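Local structure of adenylate kinase (Schistosoma mansoni, 3UMF) at residues T44-F53 against V200-L211. The protein catalyses the reversible transfer of a phosphoryl group between adenine nucleotides, converting ATP and AMP to two molecules of ADP. Sequence-based numbering, arbitrary orientation.
Sequences TQCEKLVQKF and VDAIFDKVNHEL
Phe204 enters helix 44-53 as a knob among Gln45, Lys48, Leu49 and Lys52, and it is the residue most covered by the opposing helix. Its CG lies anti to the backbone N (chi1 -174°), which directs the ring toward helix 44-53; Lys48 CB then sits over one face, 4.0 Å from the ring centroid, a CH-pi contact. The reciprocal knob is Leu49, which fits among Phe204, Val207, Asn208 and Leu211; its CD2 does the touching, 3.7 Å from Phe204 CE1 and 4.0 Å from Val207 CG1. The same methyl meets Asn208 OD1, which also lies in plane at the edge of the Phe53 ring, 3.2 Å from Phe53 CE2, buried with no polar partner. The buried, bent side chain of Gln45 gives one hydrogen bond, NE2 to Val200 O (3.1 Å, N-H...O 162°), in the carbonyl plane and on a lone pair, although that oxygen already accepts from Phe204 N within its own helix. Ile203 CG2 packs against the amide, 3.5 Å from Gln45 CD. The pair belongs to the Rossmann-like alpha/beta core of adenylate kinases: the two helices, crossing at -55°, pack side by side on a five-stranded parallel sheet, with Gln45, Ile203 and Val207 all touching Phe139 of strand 135-140, next to the edge strand 191-195. On the solvent side the evidence for tight packing weakens. Lys48 NZ makes a long salt bridge of 3.5 Å to the exposed Asp201 OD1 and an off-centre cation-pi contact with Phe204. The exposed chain of Lys52 reaches over with its aliphatic CD to Asn208 ND2.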
loop_
_atom_site.group_PDB
_atom_site.type_symbol
_atom_site.label_atom_id
_atom_site.label_comp_id
_atom_site.label_asym_id
_atom_site.label_seq_id
_atom_site.Cartn_x
_atom_site.Cartn_y
_atom_site.Cartn_z
ATOM N N THR A 44 0.502 -9.554 -6.260
ATOM C CA THR A 44 0.400 -10.992 -6.060
ATOM C C THR A 44 0.575 -11.351 -4.585
ATOM O O THR A 44 -0.191 -12.139 -4.034
ATOM C CB THR A 44 1.446 -11.746 -6.910
ATOM O OG1 THR A 44 1.217 -11.476 -8.299
ATOM C CG2 THR A 44 1.358 -13.243 -6.669
ATOM N N GLN A 45 1.573 -10.752 -3.946
ATOM C CA GLN A 45 1.863 -11.030 -2.542
ATOM C C GLN A 45 0.702 -10.646 -1.621
ATOM O O GLN A 45 0.370 -11.391 -0.700
ATOM C CB GLN A 45 3.158 -10.330 -2.120
ATOM C CG GLN A 45 4.388 -10.812 -2.886
ATOM C CD GLN A 45 4.659 -12.290 -2.675
ATOM O OE1 GLN A 45 4.459 -12.815 -1.581
ATOM N NE2 GLN A 45 5.114 -12.969 -3.725
ATOM N N CYS A 46 0.080 -9.498 -1.880
ATOM C CA CYS A 46 -1.076 -9.063 -1.095
ATOM C C CYS A 46 -2.252 -10.032 -1.217
ATOM O O CYS A 46 -2.944 -10.301 -0.234
ATOM C CB CYS A 46 -1.521 -7.655 -1.501
ATOM S SG CYS A 46 -0.448 -6.318 -0.920
ATOM N N GLU A 47 -2.479 -10.546 -2.420
ATOM C CA GLU A 47 -3.550 -11.512 -2.649
ATOM C C GLU A 47 -3.309 -12.779 -1.845
ATOM O O GLU A 47 -4.229 -13.326 -1.239
ATOM C CB GLU A 47 -3.645 -11.867 -4.136
ATOM C CG GLU A 47 -4.176 -10.755 -5.014
ATOM C CD GLU A 47 -4.093 -11.099 -6.488
ATOM O OE1 GLU A 47 -3.677 -12.233 -6.812
ATOM O OE2 GLU A 47 -4.437 -10.236 -7.323
ATOM N N LYS A 48 -2.063 -13.238 -1.846
ATOM C CA LYS A 48 -1.707 -14.471 -1.157
ATOM C C LYS A 48 -1.783 -14.304 0.358
ATOM O O LYS A 48 -2.175 -15.229 1.066
ATOM C CB LYS A 48 -0.321 -14.948 -1.602
ATOM C CG LYS A 48 -0.191 -15.067 -3.116
ATOM C CD LYS A 48 0.498 -16.348 -3.530
ATOM C CE LYS A 48 1.918 -16.408 -3.013
ATOM N NZ LYS A 48 2.488 -17.767 -3.203
ATOM N N LEU A 49 -1.424 -13.121 0.849
ATOM C CA LEU A 49 -1.521 -12.824 2.279
ATOM C C LEU A 49 -2.970 -12.836 2.757
ATOM O O LEU A 49 -3.285 -13.410 3.799
ATOM C CB LEU A 49 -0.888 -11.467 2.592
ATOM C CG LEU A 49 0.639 -11.400 2.574
ATOM C CD1 LEU A 49 1.101 -9.964 2.767
ATOM C CD2 LEU A 49 1.225 -12.301 3.652
ATOM N N VAL A 50 -3.846 -12.195 1.990
ATOM C CA VAL A 50 -5.268 -12.161 2.309
ATOM C C VAL A 50 -5.856 -13.566 2.282
ATOM O O VAL A 50 -6.696 -13.914 3.110
ATOM C CB VAL A 50 -6.040 -11.246 1.332
ATOM C CG1 VAL A 50 -7.543 -11.399 1.511
ATOM C CG2 VAL A 50 -5.626 -9.798 1.530
ATOM N N GLN A 51 -5.400 -14.381 1.339
ATOM C CA GLN A 51 -5.883 -15.751 1.228
ATOM C C GLN A 51 -5.452 -16.598 2.427
ATOM O O GLN A 51 -6.258 -17.338 2.989
ATOM C CB GLN A 51 -5.405 -16.391 -0.078
ATOM C CG GLN A 51 -5.991 -17.768 -0.340
ATOM C CD GLN A 51 -5.436 -18.416 -1.593
ATOM O OE1 GLN A 51 -6.138 -18.560 -2.594
ATOM N NE2 GLN A 51 -4.172 -18.821 -1.539
ATOM N N LYS A 52 -4.189 -16.479 2.825
ATOM C CA LYS A 52 -3.670 -17.261 3.944
ATOM C C LYS A 52 -4.152 -16.746 5.300
ATOM O O LYS A 52 -4.565 -17.531 6.153
ATOM C CB LYS A 52 -2.131 -17.291 3.917
ATOM C CG LYS A 52 -1.493 -18.082 5.065
ATOM C CD LYS A 52 0.027 -17.942 5.069
ATOM C CE LYS A 52 0.676 -18.805 6.146
ATOM N NZ LYS A 52 0.667 -20.250 5.790
ATOM N N PHE A 53 -4.105 -15.432 5.500
ATOM C CA PHE A 53 -4.367 -14.864 6.823
ATOM C C PHE A 53 -5.751 -14.250 7.019
ATOM O O PHE A 53 -6.097 -13.869 8.137
ATOM C CB PHE A 53 -3.305 -13.817 7.171
ATOM C CG PHE A 53 -1.932 -14.380 7.372
ATOM C CD1 PHE A 53 -1.613 -15.081 8.525
ATOM C CD2 PHE A 53 -0.952 -14.197 6.413
ATOM C CE1 PHE A 53 -0.338 -15.599 8.711
ATOM C CE2 PHE A 53 0.319 -14.710 6.592
ATOM C CZ PHE A 53 0.629 -15.411 7.742
ATOM N N VAL A 200 7.987 -16.016 -6.631
ATOM C CA VAL A 200 6.784 -15.645 -5.894
ATOM C C VAL A 200 6.685 -16.418 -4.576
ATOM O O VAL A 200 6.367 -15.844 -3.534
ATOM C CB VAL A 200 5.508 -15.865 -6.744
ATOM C CG1 VAL A 200 4.258 -15.624 -5.914
ATOM C CG2 VAL A 200 5.521 -14.952 -7.962
ATOM N N ASP A 201 6.988 -17.712 -4.631
ATOM C CA ASP A 201 6.947 -18.578 -3.452
ATOM C C ASP A 201 8.025 -18.237 -2.420
ATOM O O ASP A 201 7.768 -18.270 -1.217
ATOM C CB ASP A 201 7.073 -20.049 -3.863
ATOM C CG ASP A 201 5.870 -20.545 -4.648
ATOM O OD1 ASP A 201 4.731 -20.168 -4.299
ATOM O OD2 ASP A 201 6.065 -21.314 -5.613
ATOM N N ALA A 202 9.231 -17.927 -2.890
ATOM C CA ALA A 202 10.331 -17.578 -1.995
ATOM C C ALA A 202 10.061 -16.253 -1.290
ATOM O O ALA A 202 10.365 -16.091 -0.105
ATOM C CB ALA A 202 11.646 -17.514 -2.764
ATOM N N ILE A 203 9.490 -15.308 -2.026
ATOM C CA ILE A 203 9.117 -14.018 -1.460
ATOM C C ILE A 203 8.023 -14.188 -0.405
ATOM O O ILE A 203 8.093 -13.596 0.672
ATOM C CB ILE A 203 8.628 -13.048 -2.560
ATOM C CG1 ILE A 203 9.787 -12.666 -3.488
ATOM C CG2 ILE A 203 8.026 -11.794 -1.949
ATOM C CD1 ILE A 203 9.330 -12.035 -4.790
ATOM N N PHE A 204 7.024 -15.012 -0.711
ATOM C CA PHE A 204 5.896 -15.211 0.192
ATOM C C PHE A 204 6.336 -15.868 1.497
ATOM O O PHE A 204 5.901 -15.470 2.576
ATOM C CB PHE A 204 4.806 -16.046 -0.486
ATOM C CG PHE A 204 3.547 -16.182 0.330
ATOM C CD1 PHE A 204 2.788 -15.069 0.649
ATOM C CD2 PHE A 204 3.119 -17.425 0.769
ATOM C CE1 PHE A 204 1.628 -15.188 1.396
ATOM C CE2 PHE A 204 1.957 -17.551 1.518
ATOM C CZ PHE A 204 1.213 -16.431 1.830
ATOM N N ASP A 205 7.199 -16.874 1.390
ATOM C CA ASP A 205 7.734 -17.549 2.572
ATOM C C ASP A 205 8.529 -16.587 3.459
ATOM O O ASP A 205 8.402 -16.613 4.685
ATOM C CB ASP A 205 8.610 -18.739 2.170
ATOM C CG ASP A 205 7.805 -19.895 1.584
ATOM O OD1 ASP A 205 6.584 -19.976 1.843
ATOM O OD2 ASP A 205 8.400 -20.732 0.874
ATOM N N LYS A 206 9.344 -15.737 2.839
ATOM C CA LYS A 206 10.134 -14.754 3.584
ATOM C C LYS A 206 9.248 -13.721 4.281
ATOM O O LYS A 206 9.490 -13.372 5.438
ATOM C CB LYS A 206 11.144 -14.059 2.666
ATOM C CG LYS A 206 12.060 -13.067 3.375
ATOM C CD LYS A 206 12.850 -13.732 4.496
ATOM C CE LYS A 206 13.917 -12.793 5.054
ATOM N NZ LYS A 206 14.613 -13.368 6.239
ATOM N N VAL A 207 8.223 -13.243 3.580
ATOM C CA VAL A 207 7.276 -12.291 4.156
ATOM C C VAL A 207 6.613 -12.858 5.407
ATOM O O VAL A 207 6.507 -12.178 6.428
ATOM C CB VAL A 207 6.177 -11.889 3.143
ATOM C CG1 VAL A 207 5.069 -11.116 3.835
ATOM C CG2 VAL A 207 6.769 -11.066 2.019
ATOM N N ASN A 208 6.174 -14.109 5.327
ATOM C CA ASN A 208 5.533 -14.759 6.466
ATOM C C ASN A 208 6.490 -14.960 7.633
ATOM O O ASN A 208 6.083 -14.895 8.791
ATOM C CB ASN A 208 4.906 -16.092 6.050
ATOM C CG ASN A 208 3.751 -15.911 5.085
ATOM O OD1 ASN A 208 3.153 -14.837 5.011
ATOM N ND2 ASN A 208 3.426 -16.963 4.346
ATOM N N HIS A 209 7.760 -15.206 7.323
ATOM C CA HIS A 209 8.785 -15.367 8.349
ATOM C C HIS A 209 9.012 -14.054 9.090
ATOM O O HIS A 209 9.134 -14.030 10.314
ATOM C CB HIS A 209 10.096 -15.858 7.725
ATOM C CG HIS A 209 11.190 -16.092 8.720
ATOM N ND1 HIS A 209 12.162 -15.154 8.990
ATOM C CD2 HIS A 209 11.465 -17.157 9.509
ATOM C CE1 HIS A 209 12.989 -15.630 9.903
ATOM N NE2 HIS A 209 12.589 -16.844 10.235
ATOM N N GLU A 210 9.051 -12.958 8.342
ATOM C CA GLU A 210 9.274 -11.643 8.933
ATOM C C GLU A 210 8.056 -11.139 9.710
ATOM O O GLU A 210 8.203 -10.530 10.768
ATOM C CB GLU A 210 9.698 -10.640 7.858
ATOM C CG GLU A 210 11.029 -10.977 7.207
ATOM C CD GLU A 210 12.153 -11.087 8.218
ATOM O OE1 GLU A 210 12.305 -10.159 9.041
ATOM O OE2 GLU A 210 12.884 -12.101 8.200
ATOM N N LEU A 211 6.857 -11.406 9.191
ATOM C CA LEU A 211 5.619 -10.996 9.858
ATOM C C LEU A 211 5.448 -11.645 11.231
ATOM O O LEU A 211 4.753 -11.110 12.095
ATOM C CB LEU A 211 4.403 -11.302 8.983
ATOM C CG LEU A 211 4.096 -10.297 7.873
ATOM C CD1 LEU A 211 2.949 -10.801 7.006
ATOM C CD2 LEU A 211 3.765 -8.933 8.467
#